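Peptide/nickel transport system substrate-binding protein (Listeria monocytogenes serotype 1/2a, PDB 5KZT) binds peptides as an OppA-type solute-binding protein and probably hands them to a membrane transporter for uptake. Local coordinates at residues Q15-T20 with K244-V249; N238-D243 with A500-D505; Y254-K259 with V310-S315; Y264-N269 with Q496-Y501. One frame throughout, in Å; residues are numbered along the deposited sequence.

Contact 1 (Q15-T20 with K244-V249); sequences QVLNLT and KVDRTV
D246 and N18 grip each other by two hydrogen bonds where the edge strands of two different sheets meet in this periplasmic-binding-protein fold. Strand 16-20 and strand 247-249 run within 6° of parallel, but their axes lie 6.2 Å apart, wider than neighbours in a regular sheet, so a side chain and four waters do much of the bridging. The D246 side chain can be traced from CB outward. Its CB lies 3.6 Å from N18 O and a little farther from L17 CD1. CG stands anti to the carbonyl carbon (chi1 -59°), beside the backbone N. OD2 takes the N18 N-H at 2.9 Å, on its anti side and 26° out of the carboxylate plane. The same oxygen accepts from a water that also donates to V16 O. OD1 pairs with Y506 OH and accepts from a second water, which in turn receives N18 ND2; N18 OD1 goes the other way, to N226 on the adjoining strand. D246 N returns a nearly straight bond to N18 O at 2.8 Å, which fixes the N18 backbone through both its N-H and its carbonyl. Farther along, T20 CG2 rests 3.8 Å from V245 CG1, the two side chains crossing at about a right angle. R247 runs on as an extended chain to Q503, while its backbone N is buried without a partner. A third water links T20 N to R247 O, and a fourth, 2.6 Å from T20 OG1, donates to T248 OG1 and accepts from V249 N.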
loop_
_atom_site.group_PDB
_atom_site.type_symbol
_atom_site.label_atom_id
_atom_site.label_comp_id
_atom_site.label_asym_id
_atom_site.label_seq_id
_atom_site.Cartn_x
_atom_site.Cartn_y
_atom_site.Cartn_z
ATOM N N GLN A 15 18.077 -19.199 14.816
ATOM C CA GLN A 15 17.532 -18.441 13.715
ATOM C C GLN A 15 16.049 -18.187 13.933
ATOM O O GLN A 15 15.206 -18.660 13.172
ATOM C CB GLN A 15 17.792 -19.175 12.398
ATOM C CG GLN A 15 19.268 -19.403 12.103
ATOM C CD GLN A 15 20.028 -18.087 11.981
ATOM O OE1 GLN A 15 19.668 -17.232 11.178
ATOM N NE2 GLN A 15 21.058 -17.905 12.793
ATOM N N VAL A 16 15.754 -17.415 14.978
ATOM C CA VAL A 16 14.400 -16.999 15.314
ATOM C C VAL A 16 14.426 -15.486 15.420
ATOM O O VAL A 16 15.241 -14.938 16.155
ATOM C CB VAL A 16 13.907 -17.614 16.627
ATOM C CG1 VAL A 16 12.568 -17.015 17.061
ATOM C CG2 VAL A 16 13.786 -19.118 16.473
ATOM N N LEU A 17 13.536 -14.830 14.670
ATOM C CA LEU A 17 13.501 -13.380 14.558
ATOM C C LEU A 17 12.210 -12.877 15.207
ATOM O O LEU A 17 11.147 -13.471 15.016
ATOM C CB LEU A 17 13.585 -12.990 13.091
ATOM C CG LEU A 17 13.513 -11.519 12.678
ATOM C CD1 LEU A 17 14.643 -10.689 13.273
ATOM C CD2 LEU A 17 13.487 -11.407 11.164
ATOM N N ASN A 18 12.316 -11.814 16.004
ATOM C CA ASN A 18 11.177 -11.241 16.747
ATOM C C ASN A 18 10.907 -9.801 16.300
ATOM O O ASN A 18 11.735 -8.907 16.500
ATOM C CB ASN A 18 11.447 -11.274 18.254
ATOM C CG ASN A 18 11.512 -12.676 18.807
ATOM O OD1 ASN A 18 10.633 -13.487 18.559
ATOM N ND2 ASN A 18 12.545 -12.964 19.568
ATOM N N LEU A 19 9.749 -9.592 15.684
ATOM C CA LEU A 19 9.409 -8.320 15.057
ATOM C C LEU A 19 8.151 -7.770 15.690
ATOM O O LEU A 19 7.448 -8.479 16.432
ATOM C CB LEU A 19 9.198 -8.506 13.556
ATOM C CG LEU A 19 10.384 -8.993 12.712
ATOM C CD1 LEU A 19 9.955 -9.117 11.257
ATOM C CD2 LEU A 19 11.604 -8.093 12.854
ATOM N N THR A 20 7.886 -6.496 15.409
ATOM C CA THR A 20 6.644 -5.844 15.796
ATOM C C THR A 20 5.904 -5.342 14.561
ATOM O O THR A 20 6.493 -5.156 13.489
ATOM C CB THR A 20 6.869 -4.634 16.726
ATOM O OG1 THR A 20 7.452 -3.564 15.977
ATOM C CG2 THR A 20 7.752 -4.987 17.888
ATOM N N LYS A 244 13.425 -8.889 23.759
ATOM C CA LYS A 244 12.187 -9.579 23.369
ATOM C C LYS A 244 11.800 -9.287 21.932
ATOM O O LYS A 244 11.014 -10.028 21.343
ATOM C CB LYS A 244 11.039 -9.190 24.296
ATOM C CG LYS A 244 11.292 -9.443 25.772
ATOM C CD LYS A 244 11.300 -10.913 26.088
ATOM C CE LYS A 244 11.528 -11.137 27.567
ATOM N NZ LYS A 244 11.646 -12.601 27.807
ATOM N N VAL A 245 12.289 -8.176 21.381
ATOM C CA VAL A 245 12.175 -7.917 19.945
ATOM C C VAL A 245 13.518 -7.479 19.423
ATOM O O VAL A 245 14.334 -6.959 20.170
ATOM C CB VAL A 245 11.092 -6.874 19.590
ATOM C CG1 VAL A 245 9.732 -7.321 20.111
ATOM C CG2 VAL A 245 11.431 -5.477 20.101
ATOM N N ASP A 246 13.732 -7.699 18.130
ATOM C CA ASP A 246 15.003 -7.437 17.468
ATOM C C ASP A 246 15.028 -6.162 16.627
ATOM O O ASP A 246 16.087 -5.762 16.140
ATOM C CB ASP A 246 15.373 -8.631 16.600
ATOM C CG ASP A 246 15.490 -9.900 17.398
ATOM O OD1 ASP A 246 16.174 -9.885 18.444
ATOM O OD2 ASP A 246 14.879 -10.917 17.007
ATOM N N ARG A 247 13.863 -5.549 16.450
ATOM C CA ARG A 247 13.695 -4.359 15.637
ATOM C C ARG A 247 12.437 -3.655 16.136
ATOM O O ARG A 247 11.413 -4.305 16.363
ATOM C CB ARG A 247 13.576 -4.773 14.178
ATOM C CG ARG A 247 13.612 -3.654 13.170
ATOM C CD ARG A 247 13.767 -4.235 11.785
ATOM N NE ARG A 247 14.086 -3.259 10.749
ATOM C CZ ARG A 247 13.235 -2.789 9.850
ATOM N NH1 ARG A 247 11.949 -3.155 9.855
ATOM N NH2 ARG A 247 13.680 -1.928 8.942
ATOM N N THR A 248 12.513 -2.346 16.358
ATOM C CA THR A 248 11.376 -1.605 16.886
ATOM C C THR A 248 11.262 -0.205 16.274
ATOM O O THR A 248 12.242 0.511 16.142
ATOM C CB THR A 248 11.431 -1.554 18.432
ATOM O OG1 THR A 248 10.213 -1.012 18.952
ATOM C CG2 THR A 248 12.612 -0.728 18.922
ATOM N N VAL A 249 10.039 0.194 15.965
ATOM C CA VAL A 249 9.783 1.491 15.359
ATOM C C VAL A 249 9.896 2.593 16.406
ATOM O O VAL A 249 9.395 2.435 17.514
ATOM C CB VAL A 249 8.358 1.581 14.775
ATOM C CG1 VAL A 249 8.136 2.962 14.137
ATOM C CG2 VAL A 249 8.090 0.484 13.778
HETATM O O HOH W 1 16.327 -13.149 17.944
HETATM O O HOH W 2 14.520 -11.033 20.344
HETATM O O HOH W 3 9.758 -4.575 14.182
HETATM O O HOH W 4 7.830 -1.399 17.338
#

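Contact 2 (N238-D243 with A500-D505); sequences NLYNTD and AYLQKD
Y240 lies between L502 and K504 at the C-terminal end of helix 233-241, where a Schellman motif closes the helix. Going along the helix, N238 comes first: its carbonyl O accepts from both T242 N and T242 OG1, which reach it from opposite faces of its plane, the hydroxyl at 2.7 Å. One residue on, L239 O takes the N-H of K244, the long bond of the Schellman motif. Y240 then carries the contact. Its CG stands anti to the backbone N (chi1 -177°), and the ring reaches out to the strand. L502 CB lies over one face, 3.8 Å from the centroid, with CD1 of the same leucine near CE1. The opposite face belongs to K504, whose chain slides past the tyrosine in the reverse direction; CE makes a CH-pi contact and NZ a cation-pi contact, 3.9 Å from the centroid. A bend at chi2 (-76°) turns CD toward the tyrosine. NZ ends at two oxygens, donating to Y240 O at 3.0 Å and to D243 OD1 at 3.1 Å, the latter a salt bridge met nearly along the C-O bond. Y240 O also accepts from D243 N, on the face away from the lysine. D243 itself, at positive phi, is the C-prime residue; the cation bonded to Y240 O probably steadies this helix end. The helix thus packs on the end of strand 491-503; Y240 also touches T248 of strand 247-250, whose backbone pairs with L502, and Y240 OH is weakly hydrogen-bonded to D263.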
loop_
_atom_site.group_PDB
_atom_site.type_symbol
_atom_site.label_atom_id
_atom_site.label_comp_id
_atom_site.label_asym_id
_atom_site.label_seq_id
_atom_site.Cartn_x
_atom_site.Cartn_y
_atom_site.Cartn_z
ATOM N N ASN A 238 11.239 -0.779 25.314
ATOM C CA ASN A 238 11.463 -1.656 26.453
ATOM C C ASN A 238 11.632 -3.128 26.025
ATOM O O ASN A 238 12.456 -3.850 26.574
ATOM C CB ASN A 238 10.326 -1.522 27.457
ATOM C CG ASN A 238 10.454 -2.497 28.591
ATOM O OD1 ASN A 238 11.356 -2.375 29.415
ATOM N ND2 ASN A 238 9.585 -3.493 28.627
ATOM N N LEU A 239 10.840 -3.564 25.049
ATOM C CA LEU A 239 10.935 -4.933 24.544
ATOM C C LEU A 239 12.283 -5.154 23.826
ATOM O O LEU A 239 12.922 -6.198 23.998
ATOM C CB LEU A 239 9.761 -5.239 23.619
ATOM C CG LEU A 239 8.375 -5.352 24.269
ATOM C CD1 LEU A 239 7.312 -5.476 23.196
ATOM C CD2 LEU A 239 8.294 -6.540 25.225
ATOM N N TYR A 240 12.719 -4.154 23.068
ATOM C CA TYR A 240 14.017 -4.172 22.399
ATOM C C TYR A 240 15.180 -4.233 23.412
ATOM O O TYR A 240 16.112 -5.000 23.233
ATOM C CB TYR A 240 14.150 -2.943 21.507
ATOM C CG TYR A 240 15.419 -2.861 20.688
ATOM C CD1 TYR A 240 16.568 -2.263 21.192
ATOM C CD2 TYR A 240 15.457 -3.356 19.381
ATOM C CE1 TYR A 240 17.731 -2.176 20.434
ATOM C CE2 TYR A 240 16.617 -3.273 18.615
ATOM C CZ TYR A 240 17.747 -2.696 19.155
ATOM O OH TYR A 240 18.864 -2.600 18.368
ATOM N N ASN A 241 15.106 -3.422 24.466
ATOM C CA ASN A 241 16.164 -3.372 25.492
ATOM C C ASN A 241 16.190 -4.569 26.411
ATOM O O ASN A 241 17.199 -4.781 27.082
ATOM C CB ASN A 241 16.005 -2.126 26.362
ATOM C CG ASN A 241 16.267 -0.852 25.602
ATOM O OD1 ASN A 241 17.049 -0.830 24.674
ATOM N ND2 ASN A 241 15.614 0.223 26.004
ATOM N N THR A 242 15.080 -5.312 26.488
ATOM C CA THR A 242 15.023 -6.578 27.225
ATOM C C THR A 242 15.142 -7.790 26.297
ATOM O O THR A 242 14.864 -8.896 26.722
ATOM C CB THR A 242 13.763 -6.673 28.123
ATOM O OG1 THR A 242 12.575 -6.481 27.352
ATOM C CG2 THR A 242 13.822 -5.632 29.203
ATOM N N ASP A 243 15.587 -7.559 25.055
ATOM C CA ASP A 243 15.829 -8.600 24.029
ATOM C C ASP A 243 14.627 -9.453 23.644
ATOM O O ASP A 243 14.790 -10.596 23.228
ATOM C CB ASP A 243 17.003 -9.494 24.449
ATOM C CG ASP A 243 18.281 -8.702 24.673
ATOM O OD1 ASP A 243 18.580 -7.797 23.863
ATOM O OD2 ASP A 243 18.989 -8.980 25.642
ATOM N N ALA A 500 11.764 5.255 11.246
ATOM C CA ALA A 500 12.975 5.069 12.063
ATOM C C ALA A 500 12.804 3.855 12.962
ATOM O O ALA A 500 11.707 3.583 13.462
ATOM C CB ALA A 500 13.261 6.302 12.894
ATOM N N TYR A 501 13.910 3.157 13.185
ATOM C CA TYR A 501 13.952 1.948 13.995
ATOM C C TYR A 501 15.243 1.893 14.778
ATOM O O TYR A 501 16.251 2.490 14.377
ATOM C CB TYR A 501 13.946 0.677 13.140
ATOM C CG TYR A 501 12.772 0.448 12.219
ATOM C CD1 TYR A 501 12.765 0.969 10.937
ATOM C CD2 TYR A 501 11.705 -0.352 12.612
ATOM C CE1 TYR A 501 11.700 0.739 10.064
ATOM C CE2 TYR A 501 10.631 -0.593 11.759
ATOM C CZ TYR A 501 10.640 -0.053 10.481
ATOM O OH TYR A 501 9.585 -0.295 9.635
ATOM N N LEU A 502 15.211 1.177 15.897
ATOM C CA LEU A 502 16.410 0.522 16.382
ATOM C C LEU A 502 16.371 -0.871 15.801
ATOM O O LEU A 502 15.310 -1.500 15.784
ATOM C CB LEU A 502 16.469 0.461 17.903
ATOM C CG LEU A 502 16.688 1.757 18.676
ATOM C CD1 LEU A 502 16.993 1.418 20.131
ATOM C CD2 LEU A 502 17.813 2.605 18.096
ATOM N N GLN A 503 17.517 -1.343 15.304
ATOM C CA GLN A 503 17.625 -2.648 14.666
ATOM C C GLN A 503 18.866 -3.352 15.162
ATOM O O GLN A 503 19.953 -2.816 15.007
ATOM C CB GLN A 503 17.722 -2.472 13.153
ATOM C CG GLN A 503 17.726 -3.778 12.374
ATOM C CD GLN A 503 17.729 -3.548 10.870
ATOM O OE1 GLN A 503 16.788 -2.984 10.316
ATOM N NE2 GLN A 503 18.799 -3.972 10.209
ATOM N N LYS A 504 18.724 -4.555 15.725
ATOM C CA LYS A 504 19.895 -5.262 16.257
ATOM C C LYS A 504 20.913 -5.523 15.153
ATOM O O LYS A 504 20.543 -5.888 14.027
ATOM C CB LYS A 504 19.538 -6.603 16.880
ATOM C CG LYS A 504 18.597 -6.531 18.059
ATOM C CD LYS A 504 19.234 -6.076 19.341
ATOM C CE LYS A 504 18.147 -6.190 20.406
ATOM N NZ LYS A 504 18.571 -5.630 21.684
ATOM N N ASP A 505 22.194 -5.376 15.483
ATOM C CA ASP A 505 23.252 -5.583 14.493
ATOM C C ASP A 505 23.318 -7.002 13.888
ATOM O O ASP A 505 23.832 -7.170 12.786
ATOM C CB ASP A 505 24.641 -5.162 15.039
ATOM C CG ASP A 505 25.086 -5.947 16.280
ATOM O OD1 ASP A 505 24.428 -6.919 16.712
ATOM O OD2 ASP A 505 26.135 -5.565 16.841
#

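Contact 3 (Y254-K259 with V310-S315); sequences YAAQNK and VLKNGS
N313, whose CB comes near A255 CB, has its side-chain oxygen gripped twice: OD1 accepts from S315 OG at 2.6 Å and from S315 N at 2.9 Å, each donor tilted about 20° from the amide carbonyl plane. S315 OG accepts in turn from S498 N, so the turn is pinned to strand 491-503. G314, between N313 and S315, sits at phi 93°, where a CB would be jammed against the carbonyl O of N313. Across the contact, A255 CB abuts the backbone: it lies only 3.2 Å from K312 O. That oxygen, in a residue that leaves the helix at positive phi, also accepts from a water at 2.7 Å, and the water is weakly bonded to K259 NZ. K312 CD lies 4.0 Å from A256 CB, and beyond CG the chain is extended to NZ, which forms a salt bridge with D253. On the other segment, N258 ND2 turns back onto Y254 O at 2.9 Å, nearly straight at 169° and in both amide and carbonyl planes, tying the N258 side chain back to the backbone of Y254. L311, just before the turn, packs against a basic side chain of the bound peptide. N313 to S315 form an Asx turn in the link from helix 303-311 to strand 316-317, close to the peptide site.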
loop_
_atom_site.group_PDB
_atom_site.type_symbol
_atom_site.label_atom_id
_atom_site.label_comp_id
_atom_site.label_asym_id
_atom_site.label_seq_id
_atom_site.Cartn_x
_atom_site.Cartn_y
_atom_site.Cartn_z
ATOM N N TYR A 254 10.998 9.642 20.715
ATOM C CA TYR A 254 11.752 8.394 20.781
ATOM C C TYR A 254 12.753 8.248 19.621
ATOM O O TYR A 254 13.828 7.681 19.799
ATOM C CB TYR A 254 10.823 7.184 20.822
ATOM C CG TYR A 254 10.104 7.028 22.127
ATOM C CD1 TYR A 254 10.730 6.403 23.212
ATOM C CD2 TYR A 254 8.800 7.496 22.297
ATOM C CE1 TYR A 254 10.079 6.247 24.425
ATOM C CE2 TYR A 254 8.137 7.337 23.509
ATOM C CZ TYR A 254 8.787 6.713 24.567
ATOM O OH TYR A 254 8.154 6.549 25.776
ATOM N N ALA A 255 12.397 8.744 18.441
ATOM C CA ALA A 255 13.323 8.744 17.310
ATOM C C ALA A 255 14.448 9.739 17.596
ATOM O O ALA A 255 15.639 9.392 17.522
ATOM C CB ALA A 255 12.607 9.116 16.028
ATOM N N ALA A 256 14.055 10.966 17.949
ATOM C CA ALA A 256 15.002 12.045 18.194
ATOM C C ALA A 256 15.984 11.706 19.307
ATOM O O ALA A 256 17.159 12.047 19.203
ATOM C CB ALA A 256 14.269 13.333 18.508
ATOM N N GLN A 257 15.505 11.020 20.345
ATOM C CA GLN A 257 16.358 10.586 21.472
ATOM C C GLN A 257 17.295 9.420 21.152
ATOM O O GLN A 257 18.221 9.142 21.925
ATOM C CB GLN A 257 15.506 10.174 22.673
ATOM C CG GLN A 257 14.912 11.326 23.430
ATOM C CD GLN A 257 15.978 12.195 24.021
ATOM O OE1 GLN A 257 16.272 13.280 23.492
ATOM N NE2 GLN A 257 16.633 11.699 25.077
ATOM N N ASN A 258 17.037 8.722 20.056
ATOM C CA ASN A 258 17.836 7.557 19.685
ATOM C C ASN A 258 18.540 7.708 18.335
ATOM O O ASN A 258 19.217 6.783 17.898
ATOM C CB ASN A 258 16.956 6.312 19.759
ATOM C CG ASN A 258 16.665 5.924 21.194
ATOM O OD1 ASN A 258 17.531 5.365 21.869
ATOM N ND2 ASN A 258 15.506 6.302 21.699
ATOM N N LYS A 259 18.453 8.894 17.722
ATOM C CA LYS A 259 18.976 9.097 16.364
ATOM C C LYS A 259 20.507 8.959 16.285
ATOM O O LYS A 259 21.028 8.712 15.211
ATOM C CB LYS A 259 18.547 10.461 15.797
ATOM C CG LYS A 259 19.314 11.643 16.369
ATOM C CD LYS A 259 18.618 12.996 16.201
ATOM C CE LYS A 259 18.951 13.697 14.901
ATOM N NZ LYS A 259 17.980 13.330 13.834
ATOM N N VAL A 310 5.877 16.040 14.955
ATOM C CA VAL A 310 5.168 14.767 15.115
ATOM C C VAL A 310 6.000 13.551 14.703
ATOM O O VAL A 310 5.958 12.537 15.386
ATOM C CB VAL A 310 3.828 14.788 14.350
ATOM C CG1 VAL A 310 3.144 13.419 14.370
ATOM C CG2 VAL A 310 2.926 15.875 14.923
ATOM N N LEU A 311 6.736 13.647 13.602
ATOM C CA LEU A 311 7.439 12.491 13.029
ATOM C C LEU A 311 8.890 12.340 13.491
ATOM O O LEU A 311 9.249 11.336 14.095
ATOM C CB LEU A 311 7.369 12.550 11.502
ATOM C CG LEU A 311 5.937 12.446 10.950
ATOM C CD1 LEU A 311 5.942 12.594 9.446
ATOM C CD2 LEU A 311 5.262 11.139 11.335
ATOM N N LYS A 312 9.713 13.339 13.198
ATOM C CA LYS A 312 11.114 13.377 13.650
ATOM C C LYS A 312 11.892 12.113 13.291
ATOM O O LYS A 312 12.692 11.622 14.100
ATOM C CB LYS A 312 11.187 13.610 15.168
ATOM C CG LYS A 312 10.616 14.946 15.635
ATOM C CD LYS A 312 11.026 15.199 17.084
ATOM C CE LYS A 312 10.594 16.569 17.555
ATOM N NZ LYS A 312 10.804 16.758 19.012
ATOM N N ASN A 313 11.659 11.586 12.093
ATOM C CA ASN A 313 12.132 10.252 11.743
ATOM C C ASN A 313 12.715 10.187 10.345
ATOM O O ASN A 313 12.816 9.105 9.769
ATOM C CB ASN A 313 10.974 9.241 11.891
ATOM C CG ASN A 313 9.818 9.517 10.947
ATOM O OD1 ASN A 313 9.893 10.390 10.091
ATOM N ND2 ASN A 313 8.729 8.768 11.106
ATOM N N GLY A 314 13.094 11.341 9.799
ATOM C CA GLY A 314 13.515 11.440 8.406
ATOM C C GLY A 314 12.414 11.799 7.426
ATOM O O GLY A 314 12.702 12.084 6.255
ATOM N N SER A 315 11.156 11.778 7.860
ATOM C CA SER A 315 10.052 12.129 6.965
ATOM C C SER A 315 10.188 13.593 6.598
ATOM O O SER A 315 10.726 14.385 7.368
ATOM C CB SER A 315 8.690 11.878 7.622
ATOM O OG SER A 315 8.471 10.498 7.866
HETATM O O HOH W 5 15.346 11.335 14.591
#

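Contact 4 (Y264-N269 with Q496-Y501); sequences YVTVNN and QRSTAY
V265 and Y501, and V267 and T499, are hydrogen-bonded pairs of two antiparallel neighbouring strands, 264-277 and 491-503, in a mixed sheet; in relatives such strands run between the lobes, and they probably do so here. V265 N reaches Y501 O at 2.9 Å and V267 N reaches T499 O at 2.8 Å, each answered by a bond in return. N269 N adds a longer one, 3.2 Å to R497 O. T266 with A500, between them, and N268 with S498, beyond V267 and T499, are non-hydrogen-bonded pairs. On the face of V265 and V267, V265 CG2 touches Y501 CB at 3.7 Å, and V267 CG2 comes to ring atom CE1 of that tyrosine at 3.9 Å. On the T266 side, T266 CG2 meets S498 CB, while Y264 OH lies 3.4 Å from A500 CB. In the next shell R247 makes a cation-pi contact with Y501, and L250 bonds the A500 backbone from the strand beyond. R497, bent at chi2 and chi3, carries its guanidinium to the bound peptide, where NH2 hydrogen-bonds the peptide backbone.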
loop_
_atom_site.group_PDB
_atom_site.type_symbol
_atom_site.label_atom_id
_atom_site.label_comp_id
_atom_site.label_asym_id
_atom_site.label_seq_id
_atom_site.Cartn_x
_atom_site.Cartn_y
_atom_site.Cartn_z
ATOM N N TYR A 264 20.412 2.687 15.295
ATOM C CA TYR A 264 19.357 3.471 14.661
ATOM C C TYR A 264 19.462 3.310 13.154
ATOM O O TYR A 264 20.566 3.324 12.588
ATOM C CB TYR A 264 19.521 4.931 15.007
ATOM C CG TYR A 264 18.454 5.894 14.547
ATOM C CD1 TYR A 264 17.250 6.039 15.256
ATOM C CD2 TYR A 264 18.673 6.728 13.457
ATOM C CE1 TYR A 264 16.302 6.977 14.863
ATOM C CE2 TYR A 264 17.724 7.661 13.050
ATOM C CZ TYR A 264 16.545 7.778 13.754
ATOM O OH TYR A 264 15.637 8.722 13.368
ATOM N N VAL A 265 18.328 3.125 12.515
ATOM C CA VAL A 265 18.284 3.039 11.066
ATOM C C VAL A 265 17.056 3.794 10.587
ATOM O O VAL A 265 16.073 3.932 11.324
ATOM C CB VAL A 265 18.226 1.579 10.545
ATOM C CG1 VAL A 265 19.482 0.806 10.896
ATOM C CG2 VAL A 265 17.018 0.842 11.079
ATOM N N THR A 266 17.132 4.263 9.346
ATOM C CA THR A 266 16.043 4.988 8.700
ATOM C C THR A 266 15.729 4.272 7.401
ATOM O O THR A 266 16.638 3.900 6.659
ATOM C CB THR A 266 16.421 6.448 8.342
ATOM O OG1 THR A 266 17.027 7.099 9.461
ATOM C CG2 THR A 266 15.196 7.230 7.956
ATOM N N VAL A 267 14.442 4.106 7.125
ATOM C CA VAL A 267 13.981 3.459 5.911
ATOM C C VAL A 267 13.152 4.502 5.161
ATOM O O VAL A 267 12.200 5.024 5.729
ATOM C CB VAL A 267 13.145 2.217 6.292
ATOM C CG1 VAL A 267 12.398 1.635 5.092
ATOM C CG2 VAL A 267 14.055 1.167 6.933
ATOM N N ASN A 268 13.534 4.813 3.917
ATOM C CA ASN A 268 12.723 5.648 3.020
ATOM C C ASN A 268 11.717 4.737 2.344
ATOM O O ASN A 268 12.082 3.838 1.603
ATOM C CB ASN A 268 13.576 6.342 1.955
ATOM C CG ASN A 268 12.743 7.143 0.948
ATOM O OD1 ASN A 268 11.516 7.362 1.117
ATOM N ND2 ASN A 268 13.409 7.586 -0.127
ATOM N N ASN A 269 10.446 4.987 2.589
ATOM C CA ASN A 269 9.381 4.125 2.104
ATOM C C ASN A 269 8.862 4.521 0.699
ATOM O O ASN A 269 8.027 3.822 0.153
ATOM C CB ASN A 269 8.235 4.127 3.138
ATOM C CG ASN A 269 8.679 3.618 4.525
ATOM O OD1 ASN A 269 9.053 4.399 5.394
ATOM N ND2 ASN A 269 8.652 2.310 4.723
ATOM N N GLN A 496 6.214 12.898 2.897
ATOM C CA GLN A 496 6.818 11.754 2.242
ATOM C C GLN A 496 7.410 10.931 3.369
ATOM O O GLN A 496 8.243 11.438 4.140
ATOM C CB GLN A 496 7.930 12.195 1.299
ATOM C CG GLN A 496 7.512 13.242 0.288
ATOM C CD GLN A 496 8.676 13.698 -0.562
ATOM O OE1 GLN A 496 9.253 12.886 -1.297
ATOM N NE2 GLN A 496 9.064 14.984 -0.442
ATOM N N ARG A 497 7.001 9.678 3.479
ATOM C CA ARG A 497 7.262 8.919 4.698
ATOM C C ARG A 497 8.634 8.259 4.728
ATOM O O ARG A 497 9.042 7.602 3.771
ATOM C CB ARG A 497 6.186 7.859 4.886
ATOM C CG ARG A 497 6.037 7.348 6.308
ATOM C CD ARG A 497 6.450 5.916 6.468
ATOM N NE ARG A 497 5.487 4.926 6.002
ATOM C CZ ARG A 497 4.493 4.370 6.723
ATOM N NH1 ARG A 497 3.711 3.467 6.152
ATOM N NH2 ARG A 497 4.236 4.711 7.984
ATOM N N SER A 498 9.340 8.467 5.834
ATOM C CA SER A 498 10.429 7.582 6.260
ATOM C C SER A 498 10.059 7.011 7.624
ATOM O O SER A 498 9.207 7.570 8.321
ATOM C CB SER A 498 11.767 8.325 6.324
ATOM O OG SER A 498 12.300 8.549 5.026
ATOM N N THR A 499 10.702 5.898 7.994
ATOM C CA THR A 499 10.408 5.191 9.232
ATOM C C THR A 499 11.732 4.955 9.956
ATOM O O THR A 499 12.724 4.567 9.334
ATOM C CB THR A 499 9.700 3.847 8.962
ATOM O OG1 THR A 499 8.539 4.068 8.153
ATOM C CG2 THR A 499 9.271 3.193 10.257
ATOM N N ALA A 500 11.764 5.255 11.246
ATOM C CA ALA A 500 12.975 5.069 12.063
ATOM C C ALA A 500 12.804 3.855 12.962
ATOM O O ALA A 500 11.707 3.583 13.462
ATOM C CB ALA A 500 13.261 6.302 12.894
ATOM N N TYR A 501 13.910 3.157 13.185
ATOM C CA TYR A 501 13.952 1.948 13.995
ATOM C C TYR A 501 15.243 1.893 14.778
ATOM O O TYR A 501 16.251 2.490 14.377
ATOM C CB TYR A 501 13.946 0.677 13.140
ATOM C CG TYR A 501 12.772 0.448 12.219
ATOM C CD1 TYR A 501 12.765 0.969 10.937
ATOM C CD2 TYR A 501 11.705 -0.352 12.612
ATOM C CE1 TYR A 501 11.700 0.739 10.064
ATOM C CE2 TYR A 501 10.631 -0.593 11.759
ATOM C CZ TYR A 501 10.640 -0.053 10.481
ATOM O OH TYR A 501 9.585 -0.295 9.635
#

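Overall arrangement
Contacts 1, 2 and 4 meet at one sheet: strand 491-503 serves contacts 2 and 4, which share A500 and Y501, and its neighbour 247-250 serves contact 1. R247 ties them, its NE bonding Q503 and its guanidinium lying on Y501. The chemistry changes with place. Contact 4, nearest the chain's centre, is regular backbone pairing; contact 1, about 17 Å from contact 4 between centres, is buried yet bridged by a carboxylate and waters; contact 2, partly buried, relies on a lysine at a tyrosine and a helix end. Contact 3, small and buried, sets alanine methyls of 254-259 against the K312 turn after helix 303-311 and meets contact 4 at S315 and S498. Contacts 3 and 4 both reach the bound peptide.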